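Local structure of malate dehydrogenase (6UM4) at residues V217-V222 / E243-M248; E352-A357 / M374-F379; M356-R361 / G382-I387. The protein probably catalyses the reversible, NAD-dependent oxidation of malate to oxaloacetate, as other malate dehydrogenases do. All coordinates share one frame; numbering follows the deposited sequence.

Contact 1 of 3, residues V217-V222 / E243-M248; sequences VLVLIV and ENITAM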
ATOM      1  N   VAL A 217     -13.582  15.772 -14.961  1.00 28.10           N
ATOM      2  CA  VAL A 217     -13.344  14.888 -13.826  1.00 24.57           C
ATOM      3  C   VAL A 217     -13.646  13.440 -14.212  1.00 24.71           C
ATOM      4  O   VAL A 217     -14.598  13.149 -14.952  1.00 23.91           O
ATOM      5  CB  VAL A 217     -14.173  15.339 -12.611  1.00 24.55           C
ATOM      6  CG1 VAL A 217     -15.657  15.354 -12.964  1.00 24.85           C
ATOM      7  CG2 VAL A 217     -13.915  14.424 -11.404  1.00 23.56           C
ATOM      8  N   LEU A 218     -12.801  12.526 -13.746  1.00 23.11           N
ATOM      9  CA  LEU A 218     -13.055  11.095 -13.869  1.00 22.40           C
ATOM     10  C   LEU A 218     -13.447  10.578 -12.499  1.00 26.81           C
ATOM     11  O   LEU A 218     -12.776  10.887 -11.504  1.00 24.87           O
ATOM     12  CB  LEU A 218     -11.840  10.336 -14.423  1.00 21.88           C
ATOM     13  CG  LEU A 218     -11.297  10.847 -15.765  1.00 25.43           C
ATOM     14  CD1 LEU A 218     -10.081  10.041 -16.190  1.00 26.87           C
ATOM     15  CD2 LEU A 218     -12.396  10.824 -16.879  1.00 23.17           C
ATOM     16  N   VAL A 219     -14.553   9.833 -12.448  1.00 21.18           N
ATOM     17  CA  VAL A 219     -15.146   9.359 -11.198  1.00 20.74           C
ATOM     18  C   VAL A 219     -15.157   7.836 -11.209  1.00 26.65           C
ATOM     19  O   VAL A 219     -15.741   7.220 -12.115  1.00 22.78           O
ATOM     20  CB  VAL A 219     -16.578   9.896 -11.005  1.00 21.22           C
ATOM     21  CG1 VAL A 219     -17.117   9.458  -9.670  1.00 20.91           C
ATOM     22  CG2 VAL A 219     -16.631  11.409 -11.130  1.00 22.43           C
ATOM     23  N   LEU A 220     -14.567   7.232 -10.178  1.00 21.86           N
ATOM     24  CA  LEU A 220     -14.562   5.785 -10.009  1.00 18.99           C
ATOM     25  C   LEU A 220     -15.413   5.448  -8.795  1.00 18.90           C
ATOM     26  O   LEU A 220     -15.173   5.972  -7.704  1.00 18.97           O
ATOM     27  CB  LEU A 220     -13.130   5.255  -9.843  1.00 18.62           C
ATOM     28  CG  LEU A 220     -13.048   3.785  -9.427  1.00 18.80           C
ATOM     29  CD1 LEU A 220     -13.729   2.894 -10.479  1.00 22.47           C
ATOM     30  CD2 LEU A 220     -11.614   3.366  -9.192  1.00 17.90           C
ATOM     31  N   ILE A 221     -16.416   4.598  -8.983  1.00 18.87           N
ATOM     32  CA  ILE A 221     -17.274   4.146  -7.892  0.54 18.91           C
ATOM     33  C   ILE A 221     -16.795   2.771  -7.448  1.00 18.47           C
ATOM     34  O   ILE A 221     -16.745   1.834  -8.249  1.00 18.28           O
ATOM     35  CB  ILE A 221     -18.755   4.095  -8.300  0.54 19.34           C
ATOM     36  CG1 ILE A 221     -19.407   5.485  -8.267  0.54 19.94           C
ATOM     37  CG2 ILE A 221     -19.514   3.170  -7.358  0.54 19.38           C
ATOM     38  CD1 ILE A 221     -19.069   6.381  -9.439  0.54 20.19           C
ATOM     39  N   VAL A 222     -16.440   2.654  -6.167  1.00 21.58           N
ATOM     40  CA  VAL A 222     -16.051   1.390  -5.557  1.00 22.85           C
ATOM     41  C   VAL A 222     -17.151   0.851  -4.650  1.00 26.22           C
ATOM     42  O   VAL A 222     -17.397  -0.357  -4.616  1.00 33.07           O
ATOM     43  CB  VAL A 222     -14.717   1.532  -4.775  1.00 18.30           C
ATOM     44  CG1 VAL A 222     -14.403   0.259  -4.019  1.00 17.86           C
ATOM     45  CG2 VAL A 222     -13.576   1.865  -5.719  1.00 17.74           C
ATOM     46  N   GLU A 243     -19.513   8.623 -19.714  1.00 24.52           N
ATOM     47  CA  GLU A 243     -18.334   7.767 -19.801  1.00 23.84           C
ATOM     48  C   GLU A 243     -17.245   8.149 -18.800  1.00 23.24           C
ATOM     49  O   GLU A 243     -16.311   7.366 -18.591  1.00 22.60           O
ATOM     50  CB  GLU A 243     -17.764   7.804 -21.219  1.00 24.55           C
ATOM     51  CG  GLU A 243     -18.433   6.827 -22.162  1.00 39.35           C
ATOM     52  CD  GLU A 243     -19.822   7.262 -22.574  1.00 45.38           C
ATOM     53  OE1 GLU A 243     -20.173   8.443 -22.329  1.00 47.85           O
ATOM     54  OE2 GLU A 243     -20.560   6.413 -23.135  1.00 44.07           O
ATOM     55  N   ASN A 244     -17.303   9.351 -18.233  1.00 23.57           N
ATOM     56  CA  ASN A 244     -16.326   9.761 -17.229  1.00 23.12           C
ATOM     57  C   ASN A 244     -16.656   9.263 -15.823  1.00 28.30           C
ATOM     58  O   ASN A 244     -15.920   9.581 -14.885  1.00 22.00           O
ATOM     59  CB  ASN A 244     -16.192  11.299 -17.224  1.00 23.95           C
ATOM     60  CG  ASN A 244     -15.477  11.817 -18.454  1.00 24.77           C
ATOM     61  OD1 ASN A 244     -14.907  11.042 -19.214  1.00 29.21           O
ATOM     62  ND2 ASN A 244     -15.517  13.111 -18.668  1.00 25.72           N
ATOM     63  N   ILE A 245     -17.749   8.521 -15.647  1.00 31.46           N
ATOM     64  CA  ILE A 245     -18.118   7.924 -14.368  1.00 21.51           C
ATOM     65  C   ILE A 245     -18.230   6.423 -14.570  1.00 23.67           C
ATOM     66  O   ILE A 245     -19.115   5.965 -15.302  1.00 21.31           O
ATOM     67  CB  ILE A 245     -19.447   8.489 -13.841  1.00 26.90           C
ATOM     68  CG1 ILE A 245     -19.392  10.016 -13.748  1.00 28.06           C
ATOM     69  CG2 ILE A 245     -19.820   7.845 -12.513  1.00 26.85           C
ATOM     70  CD1 ILE A 245     -20.688  10.628 -13.240  1.00 23.26           C
ATOM     71  N   THR A 246     -17.356   5.649 -13.914  1.00 21.88           N
ATOM     72  CA  THR A 246     -17.413   4.200 -14.046  1.00 19.88           C
ATOM     73  C   THR A 246     -17.492   3.542 -12.675  1.00 22.88           C
ATOM     74  O   THR A 246     -17.224   4.155 -11.641  1.00 27.03           O
ATOM     75  CB  THR A 246     -16.203   3.660 -14.810  1.00 20.45           C
ATOM     76  OG1 THR A 246     -15.005   4.015 -14.115  1.00 21.53           O
ATOM     77  CG2 THR A 246     -16.154   4.257 -16.206  1.00 21.25           C
ATOM     78  N   ALA A 247     -17.843   2.263 -12.682  1.00 19.16           N
ATOM     79  CA  ALA A 247     -17.861   1.453 -11.481  1.00 18.79           C
ATOM     80  C   ALA A 247     -16.775   0.382 -11.599  1.00 21.58           C
ATOM     81  O   ALA A 247     -16.393  -0.008 -12.706  1.00 21.50           O
ATOM     82  CB  ALA A 247     -19.248   0.833 -11.278  1.00 19.10           C
ATOM     83  N   MET A 248     -16.253  -0.081 -10.459  1.00 18.02           N
ATOM     84  CA  MET A 248     -15.060  -0.928 -10.467  1.00 17.69           C
ATOM     85  C   MET A 248     -15.393  -2.417 -10.513  1.00 18.58           C
ATOM     86  O   MET A 248     -15.949  -2.968  -9.554  1.00 20.81           O
ATOM     87  CB  MET A 248     -14.190  -0.668  -9.245  1.00 17.46           C
ATOM     88  CG  MET A 248     -12.832  -1.297  -9.448  1.00 18.87           C
ATOM     89  SD  MET A 248     -11.659  -0.948  -8.141  1.00 22.65           S
ATOM     90  CE  MET A 248     -12.379  -1.979  -6.849  1.00 17.13           C
TER
HETATM   91  O   HOH W   1     -16.001  14.746 -16.683  1.00 26.04           O
HETATM   92  O   HOH W   2     -15.996  -1.976  -6.798  1.00 28.84           O

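Contact 2 of 3, residues E352-A357 / M374-F379; sequences EWVSMA and MPVQCF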
ATOM      1  N   GLU A 352      -3.643  -4.147 -22.742  1.00 29.00           N
ATOM      2  CA  GLU A 352      -4.427  -5.358 -22.564  1.00 31.72           C
ATOM      3  C   GLU A 352      -5.887  -5.008 -22.330  1.00 30.77           C
ATOM      4  O   GLU A 352      -6.216  -3.911 -21.879  1.00 30.87           O
ATOM      5  CB  GLU A 352      -3.896  -6.177 -21.390  1.00 30.27           C
ATOM      6  CG  GLU A 352      -2.476  -6.672 -21.606  1.00 38.02           C
ATOM      7  CD  GLU A 352      -2.414  -7.857 -22.551  1.00 46.53           C
ATOM      8  OE1 GLU A 352      -3.447  -8.550 -22.721  1.00 45.68           O
ATOM      9  OE2 GLU A 352      -1.340  -8.071 -23.154  1.00 51.28           O
ATOM     10  N   TRP A 353      -6.766  -5.962 -22.634  1.00 27.40           N
ATOM     11  CA  TRP A 353      -8.154  -5.817 -22.223  1.00 26.03           C
ATOM     12  C   TRP A 353      -8.215  -5.642 -20.715  1.00 22.93           C
ATOM     13  O   TRP A 353      -7.590  -6.398 -19.963  1.00 22.28           O
ATOM     14  CB  TRP A 353      -8.984  -7.047 -22.581  1.00 26.33           C
ATOM     15  CG  TRP A 353      -9.141  -7.371 -24.011  1.00 24.67           C
ATOM     16  CD1 TRP A 353      -8.481  -6.820 -25.065  1.00 23.22           C
ATOM     17  CD2 TRP A 353      -9.998  -8.387 -24.551  1.00 24.68           C
ATOM     18  NE1 TRP A 353      -8.882  -7.431 -26.238  1.00 24.56           N
ATOM     19  CE2 TRP A 353      -9.813  -8.394 -25.942  1.00 25.06           C
ATOM     20  CE3 TRP A 353     -10.905  -9.290 -23.986  1.00 24.65           C
ATOM     21  CZ2 TRP A 353     -10.507  -9.263 -26.779  1.00 28.12           C
ATOM     22  CZ3 TRP A 353     -11.591 -10.158 -24.825  1.00 23.20           C
ATOM     23  CH2 TRP A 353     -11.384 -10.138 -26.199  1.00 24.17           C
ATOM     24  N   VAL A 354      -8.999  -4.672 -20.264  1.00 23.34           N
ATOM     25  CA  VAL A 354      -9.351  -4.598 -18.858  1.00 19.49           C
ATOM     26  C   VAL A 354     -10.865  -4.512 -18.784  1.00 20.73           C
ATOM     27  O   VAL A 354     -11.548  -4.258 -19.782  1.00 21.67           O
ATOM     28  CB  VAL A 354      -8.665  -3.413 -18.128  1.00 19.26           C
ATOM     29  CG1 VAL A 354      -7.158  -3.570 -18.195  1.00 25.50           C
ATOM     30  CG2 VAL A 354      -9.095  -2.068 -18.725  1.00 20.10           C
ATOM     31  N   SER A 355     -11.390  -4.817 -17.601  1.00 18.91           N
ATOM     32  CA  SER A 355     -12.816  -4.712 -17.332  1.00 20.06           C
ATOM     33  C   SER A 355     -13.099  -3.424 -16.575  1.00 19.77           C
ATOM     34  O   SER A 355     -12.383  -3.083 -15.631  1.00 18.30           O
ATOM     35  CB  SER A 355     -13.329  -5.911 -16.533  1.00 19.53           C
ATOM     36  OG  SER A 355     -13.154  -7.134 -17.236  1.00 21.36           O
ATOM     37  N   MET A 356     -14.134  -2.717 -17.014  1.00 18.98           N
ATOM     38  CA  MET A 356     -14.709  -1.546 -16.372  1.00 18.92           C
ATOM     39  C   MET A 356     -16.218  -1.634 -16.538  1.00 21.31           C
ATOM     40  O   MET A 356     -16.692  -2.067 -17.590  1.00 23.59           O
ATOM     41  CB  MET A 356     -14.206  -0.239 -17.015  1.00 19.95           C
ATOM     42  CG  MET A 356     -12.672  -0.016 -16.910  1.00 26.62           C
ATOM     43  SD  MET A 356     -12.107   1.392 -17.913  1.00 31.03           S
ATOM     44  CE  MET A 356     -12.573   2.784 -16.875  1.00 35.55           C
ATOM     45  N   ALA A 357     -16.969  -1.247 -15.499  1.00 23.61           N
ATOM     46  CA  ALA A 357     -18.423  -1.089 -15.583  1.00 25.86           C
ATOM     47  C   ALA A 357     -18.736   0.309 -16.103  1.00 27.54           C
ATOM     48  O   ALA A 357     -18.492   1.304 -15.409  1.00 21.43           O
ATOM     49  CB  ALA A 357     -19.075  -1.315 -14.221  1.00 21.76           C
ATOM     50  N   MET A 374     -17.727  -4.479 -19.285  1.00 20.57           N
ATOM     51  CA  MET A 374     -17.456  -4.980 -20.625  1.00 21.13           C
ATOM     52  C   MET A 374     -15.950  -5.034 -20.819  1.00 24.24           C
ATOM     53  O   MET A 374     -15.216  -4.276 -20.182  1.00 20.45           O
ATOM     54  CB  MET A 374     -18.074  -4.078 -21.708  1.00 21.88           C
ATOM     55  CG  MET A 374     -19.549  -3.794 -21.564  1.00 27.64           C
ATOM     56  SD  MET A 374     -20.200  -2.748 -22.898  1.00 25.31           S
ATOM     57  CE  MET A 374     -21.634  -2.105 -22.027  1.00 23.38           C
ATOM     58  N   PRO A 375     -15.464  -5.869 -21.737  1.00 29.58           N
ATOM     59  CA  PRO A 375     -14.050  -5.767 -22.142  1.00 27.29           C
ATOM     60  C   PRO A 375     -13.799  -4.430 -22.813  1.00 27.83           C
ATOM     61  O   PRO A 375     -14.468  -4.075 -23.790  1.00 26.41           O
ATOM     62  CB  PRO A 375     -13.877  -6.918 -23.139  1.00 23.60           C
ATOM     63  CG  PRO A 375     -15.304  -7.222 -23.631  1.00 25.02           C
ATOM     64  CD  PRO A 375     -16.164  -6.976 -22.415  1.00 27.30           C
ATOM     65  N   VAL A 376     -12.840  -3.673 -22.276  1.00 25.16           N
ATOM     66  CA  VAL A 376     -12.464  -2.392 -22.860  1.00 26.98           C
ATOM     67  C   VAL A 376     -10.953  -2.300 -22.999  1.00 24.66           C
ATOM     68  O   VAL A 376     -10.190  -2.993 -22.316  1.00 29.14           O
ATOM     69  CB  VAL A 376     -12.969  -1.187 -22.048  1.00 28.13           C
ATOM     70  CG1 VAL A 376     -14.465  -1.298 -21.793  1.00 27.32           C
ATOM     71  CG2 VAL A 376     -12.142  -1.026 -20.753  1.00 25.00           C
ATOM     72  N   GLN A 377     -10.533  -1.435 -23.915  1.00 22.67           N
ATOM     73  CA  GLN A 377      -9.158  -0.984 -24.018  1.00 26.73           C
ATOM     74  C   GLN A 377      -9.093   0.448 -23.517  1.00 28.87           C
ATOM     75  O   GLN A 377      -9.832   1.312 -24.010  1.00 25.28           O
ATOM     76  CB  GLN A 377      -8.649  -1.044 -25.455  1.00 34.34           C
ATOM     77  CG  GLN A 377      -7.208  -0.578 -25.552  1.00 44.46           C
ATOM     78  CD  GLN A 377      -6.548  -1.029 -26.823  1.00 51.61           C
ATOM     79  OE1 GLN A 377      -6.962  -2.017 -27.429  1.00 56.35           O
ATOM     80  NE2 GLN A 377      -5.498  -0.323 -27.228  1.00 52.55           N
ATOM     81  N   CYS A 378      -8.226   0.700 -22.540  1.00 27.29           N
ATOM     82  CA  CYS A 378      -7.986   2.055 -22.048  1.00 31.81           C
ATOM     83  C   CYS A 378      -6.847   2.661 -22.850  1.00 30.19           C
ATOM     84  O   CYS A 378      -5.717   2.176 -22.796  1.00 34.64           O
ATOM     85  CB  CYS A 378      -7.668   2.061 -20.555  1.00 21.60           C
ATOM     86  SG  CYS A 378      -9.128   1.773 -19.512  1.00 26.22           S
ATOM     87  N   PHE A 379      -7.145   3.693 -23.626  1.00 28.66           N
ATOM     88  CA  PHE A 379      -6.106   4.337 -24.407  1.00 33.48           C
ATOM     89  C   PHE A 379      -5.348   5.393 -23.624  1.00 39.58           C
ATOM     90  O   PHE A 379      -4.334   5.895 -24.117  1.00 46.87           O
ATOM     91  CB  PHE A 379      -6.717   4.975 -25.649  1.00 38.73           C
ATOM     92  CG  PHE A 379      -7.746   4.116 -26.312  1.00 39.17           C
ATOM     93  CD1 PHE A 379      -7.395   2.894 -26.867  1.00 39.81           C
ATOM     94  CD2 PHE A 379      -9.062   4.544 -26.409  1.00 31.36           C
ATOM     95  CE1 PHE A 379      -8.343   2.111 -27.479  1.00 35.51           C
ATOM     96  CE2 PHE A 379     -10.011   3.769 -27.029  1.00 30.83           C
ATOM     97  CZ  PHE A 379      -9.656   2.551 -27.570  1.00 32.49           C
TER
HETATM   98  O   HOH W   3      -6.700  -1.169 -21.741  1.00 31.90           O

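Contact 3 of 3, residues M356-R361 / G382-I387; sequences MAIPSR and GKYGVI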
ATOM      1  N   MET A 356     -14.134  -2.717 -17.014  1.00 18.98           N
ATOM      2  CA  MET A 356     -14.709  -1.546 -16.372  1.00 18.92           C
ATOM      3  C   MET A 356     -16.218  -1.634 -16.538  1.00 21.31           C
ATOM      4  O   MET A 356     -16.692  -2.067 -17.590  1.00 23.59           O
ATOM      5  CB  MET A 356     -14.206  -0.239 -17.015  1.00 19.95           C
ATOM      6  CG  MET A 356     -12.672  -0.016 -16.910  1.00 26.62           C
ATOM      7  SD  MET A 356     -12.107   1.392 -17.913  1.00 31.03           S
ATOM      8  CE  MET A 356     -12.573   2.784 -16.875  1.00 35.55           C
ATOM      9  N   ALA A 357     -16.969  -1.247 -15.499  1.00 23.61           N
ATOM     10  CA  ALA A 357     -18.423  -1.089 -15.583  1.00 25.86           C
ATOM     11  C   ALA A 357     -18.736   0.309 -16.103  1.00 27.54           C
ATOM     12  O   ALA A 357     -18.492   1.304 -15.409  1.00 21.43           O
ATOM     13  CB  ALA A 357     -19.075  -1.315 -14.221  1.00 21.76           C
ATOM     14  N   ILE A 358     -19.310   0.389 -17.299  1.00 21.35           N
ATOM     15  CA  ILE A 358     -19.401   1.658 -18.022  1.00 21.19           C
ATOM     16  C   ILE A 358     -20.853   1.878 -18.443  1.00 27.11           C
ATOM     17  O   ILE A 358     -21.655   0.929 -18.470  1.00 22.04           O
ATOM     18  CB  ILE A 358     -18.450   1.672 -19.242  1.00 21.46           C
ATOM     19  CG1 ILE A 358     -18.992   0.737 -20.334  1.00 22.86           C
ATOM     20  CG2 ILE A 358     -17.045   1.186 -18.839  1.00 20.81           C
ATOM     21  CD1 ILE A 358     -18.127   0.653 -21.570  1.00 22.39           C
ATOM     22  N   PRO A 359     -21.239   3.123 -18.754  1.00 23.26           N
ATOM     23  CA  PRO A 359     -22.598   3.342 -19.275  1.00 26.77           C
ATOM     24  C   PRO A 359     -22.799   2.589 -20.577  1.00 25.83           C
ATOM     25  O   PRO A 359     -22.002   2.696 -21.515  1.00 24.12           O
ATOM     26  CB  PRO A 359     -22.675   4.865 -19.485  1.00 23.97           C
ATOM     27  CG  PRO A 359     -21.248   5.311 -19.579  1.00 23.61           C
ATOM     28  CD  PRO A 359     -20.499   4.391 -18.626  1.00 22.56           C
ATOM     29  N   SER A 360     -23.881   1.831 -20.636  1.00 25.87           N
ATOM     30  CA  SER A 360     -24.202   1.114 -21.860  1.00 25.14           C
ATOM     31  C   SER A 360     -24.724   2.077 -22.924  1.00 28.50           C
ATOM     32  O   SER A 360     -25.715   2.789 -22.712  1.00 31.06           O
ATOM     33  CB  SER A 360     -25.233   0.031 -21.575  1.00 29.72           C
ATOM     34  OG  SER A 360     -25.685  -0.536 -22.782  1.00 25.92           O
ATOM     35  N   ARG A 361     -24.037   2.114 -24.064  1.00 30.14           N
ATOM     36  CA  ARG A 361     -24.566   2.686 -25.294  1.00 33.51           C
ATOM     37  C   ARG A 361     -25.069   1.600 -26.246  1.00 35.65           C
ATOM     38  O   ARG A 361     -25.060   1.783 -27.467  1.00 43.81           O
ATOM     39  CB  ARG A 361     -23.506   3.552 -25.975  1.00 38.39           C
ATOM     40  CG  ARG A 361     -22.885   4.650 -25.087  1.00 33.57           C
ATOM     41  CD  ARG A 361     -23.902   5.752 -24.750  1.00 46.60           C
ATOM     42  NE  ARG A 361     -23.305   6.879 -24.021  1.00 47.87           N
ATOM     43  CZ  ARG A 361     -23.941   8.011 -23.714  1.00 50.02           C
ATOM     44  NH1 ARG A 361     -25.142   8.262 -24.213  1.00 50.06           N
ATOM     45  NH2 ARG A 361     -23.313   8.965 -23.038  1.00 47.26           N
ATOM     46  N   GLY A 382      -8.208   9.397 -20.078  1.00 28.70           N
ATOM     47  CA  GLY A 382      -9.623   9.270 -19.787  1.00 25.16           C
ATOM     48  C   GLY A 382     -10.462   8.580 -20.839  1.00 27.62           C
ATOM     49  O   GLY A 382     -11.661   8.382 -20.610  1.00 33.01           O
ATOM     50  N   LYS A 383      -9.872   8.130 -21.942  1.00 29.17           N
ATOM     51  CA  LYS A 383     -10.628   7.570 -23.059  1.00 30.55           C
ATOM     52  C   LYS A 383     -10.491   6.052 -23.104  1.00 28.64           C
ATOM     53  O   LYS A 383      -9.375   5.521 -23.090  1.00 27.59           O
ATOM     54  CB  LYS A 383     -10.155   8.190 -24.375  1.00 30.50           C
ATOM     55  CG  LYS A 383     -10.158   9.718 -24.362  1.00 37.41           C
ATOM     56  CD  LYS A 383      -9.107  10.283 -25.307  1.00 42.68           C
ATOM     57  CE  LYS A 383      -9.161  11.813 -25.392  1.00 47.72           C
ATOM     58  NZ  LYS A 383      -8.753  12.546 -24.144  1.00 44.49           N
ATOM     59  N   TYR A 384     -11.624   5.363 -23.211  1.00 30.41           N
ATOM     60  CA  TYR A 384     -11.648   3.914 -23.364  1.00 29.03           C
ATOM     61  C   TYR A 384     -12.672   3.551 -24.430  1.00 29.04           C
ATOM     62  O   TYR A 384     -13.543   4.350 -24.781  1.00 26.00           O
ATOM     63  CB  TYR A 384     -11.988   3.181 -22.048  1.00 24.50           C
ATOM     64  CG  TYR A 384     -13.302   3.620 -21.424  1.00 26.36           C
ATOM     65  CD1 TYR A 384     -14.524   3.214 -21.951  1.00 22.65           C
ATOM     66  CD2 TYR A 384     -13.317   4.436 -20.294  1.00 23.60           C
ATOM     67  CE1 TYR A 384     -15.732   3.624 -21.383  1.00 22.59           C
ATOM     68  CE2 TYR A 384     -14.513   4.830 -19.713  1.00 24.92           C
ATOM     69  CZ  TYR A 384     -15.718   4.428 -20.259  1.00 22.21           C
ATOM     70  OH  TYR A 384     -16.908   4.838 -19.682  1.00 23.82           O
ATOM     71  N   GLY A 385     -12.540   2.329 -24.954  1.00 32.27           N
ATOM     72  CA  GLY A 385     -13.449   1.797 -25.955  1.00 31.07           C
ATOM     73  C   GLY A 385     -13.703   0.311 -25.781  1.00 30.73           C
ATOM     74  O   GLY A 385     -12.777  -0.484 -25.546  1.00 29.68           O
ATOM     75  N   VAL A 386     -14.974  -0.075 -25.882  1.00 27.03           N
ATOM     76  CA  VAL A 386     -15.326  -1.482 -25.775  1.00 29.90           C
ATOM     77  C   VAL A 386     -14.658  -2.255 -26.901  1.00 25.84           C
ATOM     78  O   VAL A 386     -14.605  -1.794 -28.047  1.00 28.51           O
ATOM     79  CB  VAL A 386     -16.856  -1.632 -25.809  1.00 33.19           C
ATOM     80  CG1 VAL A 386     -17.253  -3.092 -25.805  1.00 32.06           C
ATOM     81  CG2 VAL A 386     -17.472  -0.890 -24.626  1.00 26.89           C
ATOM     82  N   ILE A 387     -14.130  -3.439 -26.574  1.00 24.90           N
ATOM     83  CA  ILE A 387     -13.563  -4.294 -27.605  1.00 26.48           C
ATOM     84  C   ILE A 387     -14.675  -4.674 -28.566  1.00 28.14           C
ATOM     85  O   ILE A 387     -15.726  -5.172 -28.145  1.00 33.94           O
ATOM     86  CB  ILE A 387     -12.905  -5.537 -26.984  1.00 24.55           C
ATOM     87  CG1 ILE A 387     -11.852  -5.148 -25.952  1.00 23.73           C
ATOM     88  CG2 ILE A 387     -12.264  -6.400 -28.072  1.00 25.40           C
ATOM     89  CD1 ILE A 387     -10.666  -4.424 -26.560  1.00 24.26           C
TER

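Contact 1 of 3, residues V217-V222 / E243-M248
Val219 and Ile221 face the backbone of Asn244-Met248 through both N and O, pairing strands 218-221 and 245-247 in parallel within the Rossmann-type sheet expected of an NAD-binding domain. Val219 N donates to Asn244 O (2.8 Å, N-H...O 166°) and Val219 O receives Thr246 N; Ile221 repeats the pattern with Thr246 O and Met248 N. The last of these bonds, Met248 N to Ile221 O, is the most bent at 137°.

Met248 packs alongside this end. Its CB lies 3.7 Å from Ile221 O and 3.8 Å from Leu220 CD1. CG stands anti to the backbone N (chi1 -166°); SD lies 4.2 Å from Val222 CG2, and a bend at chi3 sets CE 4.1 Å from Val222 CG1. At the other end, Asn244 sets OD1 3.4 Å from Leu218 CD2, while its ND2 donates to a water that in turn donates to Val217 O. A second water bridges Val222 O and Met248 O.

Helix 226-235 makes the crossover between the two strands, completing a beta-alpha-beta unit, and touches the face bearing Ile221, Ile245 and Ala247. Helix 332-348 packs against Leu220 and Thr246 on the other face, where Thr246 OG1 bonds His342, and Leu218, Leu220 and Val222 bond the adjoining backbone from Asp175 to Leu179.

Contact 2 of 3, residues E352-A357 / M374-F379
Val354 and Val376 form a hydrogen-bonded antiparallel pair in the hairpin of strands 353-359 and 371-380, whose short segments diverge strongly, at 115° between their chain directions. Val354 N reaches Val376 O, and Val376 N reaches Val354 O, at 2.9 Å with a nearly straight N-H...O of 169°. Further along, Met374 N bonds Met356 O from a position tilted 30° out of the carbonyl plane. At the opposite end a water donates to Glu352 O; its approach to Cys378 N, at 2.5 Å, is doubtfully short.

The two faces of the hairpin differ in character. On one, Val354 CG2 meets Val376 CG2 at 3.8 Å, with Met356 crossing Val376 at about a right angle and helix 332-348 packing against Val354 and Met356. On the other, Pro375 lies beside Trp353, with Pro375 CB 3.9 Å from Trp353 CE3. Ser355 on that face turns OG to Ile276 N and His253 ND1. The sulfur of Met356 lies among the side chains of strand 371-380: Met356 SD sits 3.7 Å from Val376 CG2 and 3.4 Å from Cys378 SG.

Contact 3 of 3, residues M356-R361 / G382-I387
Strands 353-359 and 383-386 are the outer strands of a three-stranded antiparallel sheet in the C-terminal alpha/beta domain, with strand 371-380 between them; Tyr384 spans the gap to Met356, Ile358 and Pro359. The short segments 356-359 and 383-386 run at 90° to each other and approach to 9.9 Å between axes, so side chains alone bring them together.

Tyr384 is the main side chain of strand 383-386 here. Its CG stands between the backbone N and the carbonyl carbon (chi1 56°), and from there the ring extends toward strand 353-359. Ile358 slides past it in the opposite direction: CG2 and CD1 both lie 3.8 Å from Tyr384 CE1, and CB lies 3.5 Å from Tyr384 OH. On the CD2 side of the ring, Met356 makes an oblique Met-aromatic contact, its SD 4.6 Å from the ring centroid and 33° off the normal, with CE 3.9 Å from Tyr384 CD2. Both Met356 SD and Ile358 CG2 lie on the same side of the ring plane, so one strand supplies the hydrocarbon and sulfur padding for that side. Pro359 adds its CD, 3.8 Å from Tyr384 OH.

The phenol is not left in this apolar setting without a polar partner: Tyr384 OH donates to Glu243 O, a bond that probably helps fix the tip of the ring. The ring also meets that of Trp346 from helix 332-348. Arg361, past the strand end, pairs with the side chain of the same Glu243.

Val386 crosses Ile358 obliquely at the far edge of the contact. Ile358 CD1 reaches past the tyrosine to Val386 CG2, and the two methyl carbons sit at 3.5 Å, tighter than usual van der Waals contact.

Contacts 2 and 3, with centres about 7 Å apart, share Met356 and Ala357 and belong to one sheet: strand 371-380 joins them, its Gln377 N bonding Gly385 O at 2.9 Å. Contact 1 lies in the parallel sheet of the NAD-binding domain, its centre about 13 Å from that of contact 2 and about 10 Å from that of contact 3. The two sheets meet directly, Ala247 N lying 3.0 Å from Ala357 O, and Glu243 OE2 forms a salt bridge with Arg361 NE at 2.9 Å. These touches between contact 1 and contacts 2 and 3 join the NAD-binding part to the C-terminal part, between which enzymes of this family generally hold their substrate.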